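Local coordinates for protein nuclear receptor subfamily 0 group B member 1 (Mus musculus, PDB 3F5C) that acts as a corepressor, a nuclear receptor without a DNA-binding domain that inhibits transcription by other nuclear receptors through heterodimer formation, at residues L92-F104 / F162-Y176. Residues are numbered along the deposited sequence; the frame is centred on the assembly and turned at random.
Sequences LLMLELAQDHLHF and FFFKCWSLNIDTKEY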
ATOM      1  N   LEU B  92     -18.037  19.613   3.628  1.00 64.31           N
ATOM      2  CA  LEU B  92     -17.311  18.744   4.539  1.00 60.34           C
ATOM      3  C   LEU B  92     -17.700  18.936   5.982  1.00 66.94           C
ATOM      4  O   LEU B  92     -17.836  17.958   6.706  1.00 64.53           O
ATOM      5  CB  LEU B  92     -15.821  18.998   4.419  1.00 62.89           C
ATOM      6  CG  LEU B  92     -15.169  18.543   3.120  1.00 67.93           C
ATOM      7  CD1 LEU B  92     -13.691  18.845   3.168  1.00 59.22           C
ATOM      8  CD2 LEU B  92     -15.377  17.071   2.902  1.00 63.37           C
ATOM      9  N   LEU B  93     -17.844  20.185   6.414  1.00 58.95           N
ATOM     10  CA  LEU B  93     -18.317  20.446   7.761  1.00 66.54           C
ATOM     11  C   LEU B  93     -19.672  19.806   7.971  1.00 73.76           C
ATOM     12  O   LEU B  93     -19.920  19.203   8.999  1.00 64.08           O
ATOM     13  CB  LEU B  93     -18.457  21.931   7.981  1.00 73.21           C
ATOM     14  CG  LEU B  93     -18.284  22.427   9.408  1.00 73.20           C
ATOM     15  CD1 LEU B  93     -19.102  23.691   9.601  1.00 74.41           C
ATOM     16  CD2 LEU B  93     -18.720  21.400  10.364  1.00 62.45           C
ATOM     17  N   MET B  94     -20.552  19.942   6.990  1.00 59.91           N
ATOM     18  CA  MET B  94     -21.902  19.413   7.098  1.00 74.15           C
ATOM     19  C   MET B  94     -21.872  17.902   7.226  1.00 78.93           C
ATOM     20  O   MET B  94     -22.642  17.274   7.951  1.00 83.15           O
ATOM     21  CB  MET B  94     -22.702  19.809   5.861  1.00 63.96           C
ATOM     22  CG  MET B  94     -23.117  21.259   5.837  1.00 70.16           C
ATOM     23  SD  MET B  94     -23.960  21.719   7.347  1.00 81.10           S
ATOM     24  CE  MET B  94     -22.660  22.592   8.212  1.00 91.26           C
ATOM     25  N   LEU B  95     -20.967  17.317   6.479  1.00 70.63           N
ATOM     26  CA  LEU B  95     -20.803  15.887   6.468  1.00 66.88           C
ATOM     27  C   LEU B  95     -20.291  15.387   7.841  1.00 72.03           C
ATOM     28  O   LEU B  95     -20.667  14.320   8.306  1.00 64.63           O
ATOM     29  CB  LEU B  95     -19.842  15.561   5.339  1.00 72.11           C
ATOM     30  CG  LEU B  95     -20.165  14.332   4.520  1.00 89.55           C
ATOM     31  CD1 LEU B  95     -21.613  14.040   4.613  1.00 61.55           C
ATOM     32  CD2 LEU B  95     -19.730  14.553   3.088  1.00 88.44           C
ATOM     33  N   GLU B  96     -19.450  16.175   8.499  1.00 84.79           N
ATOM     34  CA  GLU B  96     -18.964  15.825   9.830  1.00 88.69           C
ATOM     35  C   GLU B  96     -20.056  15.922  10.855  1.00 85.41           C
ATOM     36  O   GLU B  96     -20.227  15.033  11.670  1.00 90.03           O
ATOM     37  CB  GLU B  96     -17.829  16.741  10.262  1.00 99.63           C
ATOM     38  CG  GLU B  96     -16.469  16.219   9.879  1.00116.90           C
ATOM     39  CD  GLU B  96     -16.120  14.951  10.610  1.00134.29           C
ATOM     40  OE1 GLU B  96     -16.691  14.735  11.705  1.00131.63           O
ATOM     41  OE2 GLU B  96     -15.276  14.178  10.100  1.00147.65           O
ATOM     42  N   LEU B  97     -20.786  17.025  10.826  1.00 82.18           N
ATOM     43  CA  LEU B  97     -21.817  17.279  11.823  1.00 78.99           C
ATOM     44  C   LEU B  97     -22.936  16.228  11.764  1.00 86.78           C
ATOM     45  O   LEU B  97     -23.506  15.840  12.786  1.00 85.75           O
ATOM     46  CB  LEU B  97     -22.371  18.690  11.642  1.00 68.32           C
ATOM     47  CG  LEU B  97     -21.314  19.790  11.738  1.00 68.81           C
ATOM     48  CD1 LEU B  97     -21.937  21.145  11.458  1.00 66.47           C
ATOM     49  CD2 LEU B  97     -20.586  19.798  13.089  1.00 60.97           C
ATOM     50  N   ALA B  98     -23.246  15.767  10.558  1.00 85.30           N
ATOM     51  CA  ALA B  98     -24.245  14.737  10.405  1.00 75.96           C
ATOM     52  C   ALA B  98     -23.722  13.523  11.141  1.00 69.94           C
ATOM     53  O   ALA B  98     -24.459  12.885  11.879  1.00 77.34           O
ATOM     54  CB  ALA B  98     -24.493  14.439   8.933  1.00 63.02           C
ATOM     55  N   GLN B  99     -22.429  13.251  10.973  1.00 69.69           N
ATOM     56  CA  GLN B  99     -21.776  12.058  11.522  1.00 75.37           C
ATOM     57  C   GLN B  99     -21.775  12.049  13.047  1.00 86.27           C
ATOM     58  O   GLN B  99     -21.989  11.009  13.673  1.00 90.78           O
ATOM     59  CB  GLN B  99     -20.352  11.956  10.974  1.00 71.86           C
ATOM     60  CG  GLN B  99     -19.577  10.723  11.370  1.00 74.28           C
ATOM     61  CD  GLN B  99     -18.306  10.584  10.578  1.00 78.90           C
ATOM     62  OE1 GLN B  99     -17.836  11.545   9.984  1.00 81.41           O
ATOM     63  NE2 GLN B  99     -17.751   9.385  10.547  1.00 84.12           N
ATOM     64  N   ASP B 100     -21.545  13.211  13.643  1.00 92.86           N
ATOM     65  CA  ASP B 100     -21.554  13.316  15.089  1.00100.63           C
ATOM     66  C   ASP B 100     -22.967  13.488  15.587  1.00 94.68           C
ATOM     67  O   ASP B 100     -23.177  13.827  16.747  1.00105.49           O
ATOM     68  CB  ASP B 100     -20.680  14.471  15.561  1.00113.86           C
ATOM     69  CG  ASP B 100     -19.206  14.156  15.450  1.00132.88           C
ATOM     70  OD1 ASP B 100     -18.778  13.630  14.400  1.00138.74           O
ATOM     71  OD2 ASP B 100     -18.469  14.424  16.416  1.00137.54           O
ATOM     72  N   HIS B 101     -23.928  13.245  14.700  1.00 83.22           N
ATOM     73  CA  HIS B 101     -25.347  13.420  15.008  1.00 83.56           C
ATOM     74  C   HIS B 101     -25.588  14.722  15.774  1.00 76.64           C
ATOM     75  O   HIS B 101     -25.946  14.715  16.950  1.00 74.17           O
ATOM     76  CB  HIS B 101     -25.879  12.220  15.785  1.00 91.13           C
ATOM     77  CG  HIS B 101     -25.833  10.945  15.010  1.00111.69           C
ATOM     78  ND1 HIS B 101     -26.917  10.468  14.302  1.00120.00           N
ATOM     79  CD2 HIS B 101     -24.836  10.053  14.818  1.00126.77           C
ATOM     80  CE1 HIS B 101     -26.589   9.334  13.713  1.00127.68           C
ATOM     81  NE2 HIS B 101     -25.331   9.058  14.009  1.00132.70           N
ATOM     82  N   LEU B 102     -25.371  15.843  15.103  1.00 73.27           N
ATOM     83  CA  LEU B 102     -25.586  17.133  15.722  1.00 74.74           C
ATOM     84  C   LEU B 102     -27.074  17.386  15.804  1.00 96.68           C
ATOM     85  O   LEU B 102     -27.764  17.391  14.781  1.00 94.33           O
ATOM     86  CB  LEU B 102     -24.940  18.235  14.894  1.00 72.05           C
ATOM     87  CG  LEU B 102     -24.758  19.573  15.613  1.00 80.91           C
ATOM     88  CD1 LEU B 102     -24.116  20.574  14.692  1.00 79.98           C
ATOM     89  CD2 LEU B 102     -26.084  20.114  16.108  1.00 97.26           C
ATOM     90  N   HIS B 103     -27.568  17.593  17.022  1.00117.04           N
ATOM     91  CA  HIS B 103     -28.979  17.889  17.229  1.00122.22           C
ATOM     92  C   HIS B 103     -29.067  19.339  17.614  1.00108.75           C
ATOM     93  O   HIS B 103     -28.841  19.707  18.754  1.00118.99           O
ATOM     94  CB  HIS B 103     -29.602  16.985  18.306  1.00134.90           C
ATOM     95  CG  HIS B 103     -29.502  15.520  17.990  1.00145.16           C
ATOM     96  ND1 HIS B 103     -28.538  14.702  18.536  1.00157.42           N
ATOM     97  CD2 HIS B 103     -30.234  14.742  17.155  1.00139.31           C
ATOM     98  CE1 HIS B 103     -28.684  13.474  18.057  1.00155.08           C
ATOM     99  NE2 HIS B 103     -29.701  13.474  17.219  1.00143.96           N
ATOM    100  N   PHE B 104     -29.346  20.174  16.631  1.00 93.51           N
ATOM    101  CA  PHE B 104     -29.611  21.566  16.914  1.00 99.54           C
ATOM    102  C   PHE B 104     -31.007  21.970  16.416  1.00114.35           C
ATOM    103  O   PHE B 104     -31.564  21.340  15.506  1.00110.43           O
ATOM    104  CB  PHE B 104     -28.545  22.448  16.282  1.00 85.42           C
ATOM    105  CG  PHE B 104     -28.830  22.801  14.848  1.00 95.16           C
ATOM    106  CD1 PHE B 104     -29.470  23.998  14.521  1.00 94.41           C
ATOM    107  CD2 PHE B 104     -28.477  21.934  13.822  1.00 97.73           C
ATOM    108  CE1 PHE B 104     -29.738  24.330  13.192  1.00 88.31           C
ATOM    109  CE2 PHE B 104     -28.743  22.258  12.493  1.00 92.90           C
ATOM    110  CZ  PHE B 104     -29.376  23.457  12.180  1.00 90.52           C
ATOM    111  N   PHE B 162     -30.975  17.623   5.011  1.00 73.46           N
ATOM    112  CA  PHE B 162     -29.765  16.864   4.749  1.00 79.56           C
ATOM    113  C   PHE B 162     -29.401  15.964   5.935  1.00 74.70           C
ATOM    114  O   PHE B 162     -29.245  14.752   5.781  1.00 78.49           O
ATOM    115  CB  PHE B 162     -28.602  17.798   4.399  1.00 69.25           C
ATOM    116  CG  PHE B 162     -27.285  17.102   4.317  1.00 69.27           C
ATOM    117  CD1 PHE B 162     -26.979  16.294   3.243  1.00 71.14           C
ATOM    118  CD2 PHE B 162     -26.351  17.237   5.329  1.00 73.24           C
ATOM    119  CE1 PHE B 162     -25.752  15.629   3.188  1.00 65.95           C
ATOM    120  CE2 PHE B 162     -25.133  16.589   5.274  1.00 69.28           C
ATOM    121  CZ  PHE B 162     -24.837  15.792   4.204  1.00 66.83           C
ATOM    122  N   PHE B 163     -29.270  16.550   7.120  1.00 68.91           N
ATOM    123  CA  PHE B 163     -28.897  15.772   8.292  1.00 81.67           C
ATOM    124  C   PHE B 163     -29.771  14.530   8.370  1.00 87.80           C
ATOM    125  O   PHE B 163     -29.277  13.405   8.401  1.00 74.77           O
ATOM    126  CB  PHE B 163     -29.067  16.611   9.555  1.00 83.74           C
ATOM    127  CG  PHE B 163     -27.884  17.479   9.882  1.00 97.07           C
ATOM    128  CD1 PHE B 163     -27.157  18.113   8.886  1.00102.44           C
ATOM    129  CD2 PHE B 163     -27.512  17.683  11.192  1.00101.05           C
ATOM    130  CE1 PHE B 163     -26.069  18.919   9.194  1.00 88.00           C
ATOM    131  CE2 PHE B 163     -26.429  18.491  11.501  1.00 98.89           C
ATOM    132  CZ  PHE B 163     -25.714  19.106  10.501  1.00 90.96           C
ATOM    133  N   PHE B 164     -31.079  14.746   8.377  1.00 71.75           N
ATOM    134  CA  PHE B 164     -32.011  13.653   8.504  1.00 86.16           C
ATOM    135  C   PHE B 164     -31.805  12.627   7.416  1.00 82.85           C
ATOM    136  O   PHE B 164     -31.766  11.438   7.695  1.00 90.10           O
ATOM    137  CB  PHE B 164     -33.444  14.161   8.489  1.00 97.27           C
ATOM    138  CG  PHE B 164     -33.819  14.955   9.717  1.00123.45           C
ATOM    139  CD1 PHE B 164     -34.249  14.318  10.870  1.00137.01           C
ATOM    140  CD2 PHE B 164     -33.745  16.339   9.717  1.00138.72           C
ATOM    141  CE1 PHE B 164     -34.593  15.052  12.002  1.00144.88           C
ATOM    142  CE2 PHE B 164     -34.091  17.077  10.842  1.00144.78           C
ATOM    143  CZ  PHE B 164     -34.515  16.431  11.985  1.00145.95           C
ATOM    144  N   LYS B 165     -31.668  13.068   6.174  1.00 80.22           N
ATOM    145  CA  LYS B 165     -31.426  12.107   5.106  1.00 85.69           C
ATOM    146  C   LYS B 165     -30.264  11.199   5.450  1.00 79.30           C
ATOM    147  O   LYS B 165     -30.344   9.993   5.253  1.00 84.57           O
ATOM    148  CB  LYS B 165     -31.176  12.773   3.754  1.00 73.93           C
ATOM    149  CG  LYS B 165     -31.488  11.834   2.607  1.00 75.40           C
ATOM    150  CD  LYS B 165     -33.002  11.465   2.619  1.00119.01           C
ATOM    151  CE  LYS B 165     -33.336  10.127   1.948  1.00108.56           C
ATOM    152  NZ  LYS B 165     -33.100  10.115   0.483  1.00108.14           N
ATOM    153  N   CYS B 166     -29.185  11.778   5.967  1.00 78.28           N
ATOM    154  CA  CYS B 166     -27.990  11.009   6.279  1.00 90.37           C
ATOM    155  C   CYS B 166     -28.322   9.997   7.338  1.00 92.71           C
ATOM    156  O   CYS B 166     -27.948   8.834   7.248  1.00102.58           O
ATOM    157  CB  CYS B 166     -26.889  11.919   6.808  1.00 98.93           C
ATOM    158  SG  CYS B 166     -26.214  13.024   5.589  1.00 89.08           S
ATOM    159  N   TRP B 167     -29.032  10.464   8.354  1.00 83.02           N
ATOM    160  CA  TRP B 167     -29.351   9.627   9.485  1.00 87.77           C
ATOM    161  C   TRP B 167     -30.228   8.472   9.068  1.00 84.63           C
ATOM    162  O   TRP B 167     -29.934   7.326   9.387  1.00 85.95           O
ATOM    163  CB  TRP B 167     -30.015  10.449  10.577  1.00 98.99           C
ATOM    164  CG  TRP B 167     -29.091  11.483  11.148  1.00104.05           C
ATOM    165  CD1 TRP B 167     -27.717  11.429  11.215  1.00104.15           C
ATOM    166  CD2 TRP B 167     -29.471  12.711  11.757  1.00 98.47           C
ATOM    167  NE1 TRP B 167     -27.231  12.564  11.818  1.00 94.90           N
ATOM    168  CE2 TRP B 167     -28.289  13.367  12.164  1.00 97.02           C
ATOM    169  CE3 TRP B 167     -30.698  13.327  11.995  1.00 97.44           C
ATOM    170  CZ2 TRP B 167     -28.304  14.607  12.794  1.00 94.62           C
ATOM    171  CZ3 TRP B 167     -30.710  14.556  12.620  1.00102.28           C
ATOM    172  CH2 TRP B 167     -29.520  15.185  13.010  1.00 97.05           C
ATOM    173  N   SER B 168     -31.285   8.777   8.325  1.00 88.83           N
ATOM    174  CA  SER B 168     -32.211   7.755   7.855  1.00 89.16           C
ATOM    175  C   SER B 168     -31.523   6.731   6.956  1.00100.38           C
ATOM    176  O   SER B 168     -32.096   5.684   6.667  1.00116.42           O
ATOM    177  CB  SER B 168     -33.388   8.379   7.111  1.00 82.74           C
ATOM    178  OG  SER B 168     -32.983   8.811   5.831  1.00 87.34           O
ATOM    179  N   LEU B 169     -30.300   7.024   6.522  1.00 98.57           N
ATOM    180  CA  LEU B 169     -29.552   6.117   5.645  1.00107.66           C
ATOM    181  C   LEU B 169     -28.487   5.265   6.383  1.00109.51           C
ATOM    182  O   LEU B 169     -27.829   4.404   5.782  1.00 99.40           O
ATOM    183  CB  LEU B 169     -28.921   6.900   4.483  1.00109.41           C
ATOM    184  CG  LEU B 169     -29.782   7.181   3.250  1.00107.85           C
ATOM    185  CD1 LEU B 169     -29.079   8.115   2.292  1.00114.45           C
ATOM    186  CD2 LEU B 169     -30.100   5.893   2.549  1.00105.20           C
ATOM    187  N   ASN B 170     -28.311   5.528   7.678  1.00118.66           N
ATOM    188  CA  ASN B 170     -27.427   4.738   8.540  1.00124.96           C
ATOM    189  C   ASN B 170     -26.016   4.591   8.006  1.00117.61           C
ATOM    190  O   ASN B 170     -25.499   3.482   7.877  1.00127.46           O
ATOM    191  CB  ASN B 170     -28.015   3.354   8.779  1.00129.78           C
ATOM    192  CG  ASN B 170     -29.330   3.415   9.479  1.00123.78           C
ATOM    193  OD1 ASN B 170     -30.303   2.789   9.056  1.00123.90           O
ATOM    194  ND2 ASN B 170     -29.385   4.202  10.548  1.00116.67           N
ATOM    195  N   ILE B 171     -25.373   5.719   7.765  1.00100.61           N
ATOM    196  CA  ILE B 171     -24.048   5.724   7.181  1.00101.22           C
ATOM    197  C   ILE B 171     -22.922   5.375   8.179  1.00104.12           C
ATOM    198  O   ILE B 171     -22.797   5.993   9.243  1.00107.09           O
ATOM    199  CB  ILE B 171     -23.796   7.084   6.536  1.00 98.37           C
ATOM    200  CG1 ILE B 171     -24.990   7.458   5.681  1.00 82.42           C
ATOM    201  CG2 ILE B 171     -22.562   7.049   5.673  1.00117.45           C
ATOM    202  CD1 ILE B 171     -24.881   8.777   5.078  1.00 80.15           C
ATOM    203  N   ASP B 172     -22.107   4.380   7.829  1.00 97.36           N
ATOM    204  CA  ASP B 172     -20.985   3.994   8.677  1.00102.17           C
ATOM    205  C   ASP B 172     -19.796   4.926   8.493  1.00 98.96           C
ATOM    206  O   ASP B 172     -19.700   5.650   7.504  1.00 87.31           O
ATOM    207  CB  ASP B 172     -20.581   2.528   8.457  1.00117.88           C
ATOM    208  CG  ASP B 172     -20.117   2.253   7.044  1.00120.73           C
ATOM    209  OD1 ASP B 172     -19.827   3.231   6.342  1.00122.92           O
ATOM    210  OD2 ASP B 172     -20.037   1.069   6.635  1.00120.45           O
ATOM    211  N   THR B 173     -18.892   4.910   9.464  1.00107.45           N
ATOM    212  CA  THR B 173     -17.776   5.839   9.470  1.00109.92           C
ATOM    213  C   THR B 173     -17.001   5.718   8.170  1.00 96.57           C
ATOM    214  O   THR B 173     -16.443   6.693   7.659  1.00 92.20           O
ATOM    215  CB  THR B 173     -16.845   5.567  10.657  1.00117.67           C
ATOM    216  OG1 THR B 173     -16.414   4.209  10.607  1.00127.69           O
ATOM    217  CG2 THR B 173     -17.571   5.782  11.968  1.00118.77           C
ATOM    218  N   LYS B 174     -16.995   4.508   7.632  1.00 85.78           N
ATOM    219  CA  LYS B 174     -16.255   4.228   6.413  1.00 91.55           C
ATOM    220  C   LYS B 174     -16.830   5.021   5.225  1.00 97.59           C
ATOM    221  O   LYS B 174     -16.105   5.762   4.575  1.00 95.80           O
ATOM    222  CB  LYS B 174     -16.233   2.717   6.149  1.00 97.32           C
ATOM    223  CG  LYS B 174     -14.979   2.219   5.457  1.00108.96           C
ATOM    224  CD  LYS B 174     -14.672   0.772   5.834  1.00127.33           C
ATOM    225  CE  LYS B 174     -13.456   0.215   5.077  1.00142.15           C
ATOM    226  NZ  LYS B 174     -13.682   0.080   3.606  1.00148.24           N
ATOM    227  N   GLU B 175     -18.131   4.880   4.969  1.00103.10           N
ATOM    228  CA  GLU B 175     -18.830   5.608   3.895  1.00 93.93           C
ATOM    229  C   GLU B 175     -18.708   7.123   4.063  1.00 91.63           C
ATOM    230  O   GLU B 175     -18.391   7.846   3.115  1.00 97.41           O
ATOM    231  CB  GLU B 175     -20.321   5.227   3.839  1.00 88.12           C
ATOM    232  CG  GLU B 175     -20.616   3.802   3.368  1.00 93.48           C
ATOM    233  CD  GLU B 175     -21.881   3.188   3.983  1.00145.01           C
ATOM    234  OE1 GLU B 175     -22.199   2.017   3.683  1.00147.12           O
ATOM    235  OE2 GLU B 175     -22.561   3.865   4.773  1.00145.00           O
ATOM    236  N   TYR B 176     -18.979   7.608   5.264  1.00 82.23           N
ATOM    237  CA  TYR B 176     -18.776   9.017   5.528  1.00 87.29           C
ATOM    238  C   TYR B 176     -17.432   9.454   4.973  1.00 89.72           C
ATOM    239  O   TYR B 176     -17.349  10.433   4.238  1.00 76.17           O
ATOM    240  CB  TYR B 176     -18.830   9.299   7.024  1.00 89.99           C
ATOM    241  CG  TYR B 176     -20.205   9.635   7.505  1.00 87.84           C
ATOM    242  CD1 TYR B 176     -20.874   8.802   8.382  1.00 98.01           C
ATOM    243  CD2 TYR B 176     -20.847  10.776   7.067  1.00 78.21           C
ATOM    244  CE1 TYR B 176     -22.156   9.104   8.827  1.00 97.86           C
ATOM    245  CE2 TYR B 176     -22.124  11.091   7.503  1.00 84.04           C
ATOM    246  CZ  TYR B 176     -22.783  10.252   8.385  1.00 89.92           C
ATOM    247  OH  TYR B 176     -24.066  10.560   8.816  1.00 85.06           O
TER
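Trp167 lies across the C-terminal end of helix 78-99 and gives its indole N-H to the backbone there. NE1 of Trp167 donates to O of Ala98 at 2.8 Å. The bond is nearly straight, and the acceptor lies in the indole plane. The same carbonyl also accepts from N of His101, so two donors grip it where the helix ends. The His101 imidazole runs near parallel to the five-membered ring of Trp167, but it is slid aside and the rings barely overlap. The His103 ring meets the six-membered ring obliquely and completes an aromatic cluster.

Gln99 lies along one face of Tyr176. CG of Gln99 is anti to the backbone N (chi1 -176°), and the extended chain runs over the phenol. CB of Gln99 makes a CH-pi contact above the ring centre, 3.8 Å from the Tyr176 centroid, and the amide stacks at 18° to the ring. Its OE1 is held by Lys180. CG2 of Ile171, from the same segment as Tyr176, lies over the opposite face, toward its rim.

Ala98 is a small knob among Phe162, Cys166, Trp167 and Tyr176. CD1 of Leu95 meets the edge of Phe162, 3.7 Å from CZ. Nearby, SD of Met94 makes a Met-aromatic contact at the edge of Phe163, 4.0 Å from CE1. CB of Leu97 packs 3.6 Å from CZ of Phe163, and CB of Leu102 meets its CE2.

Helices 92-99 and 162-168 cross at -52°. A Schellman motif with His101 at C-prime ends the first, and this capped end packs against Trp167 within the all-helical nuclear receptor ligand-binding domain fold.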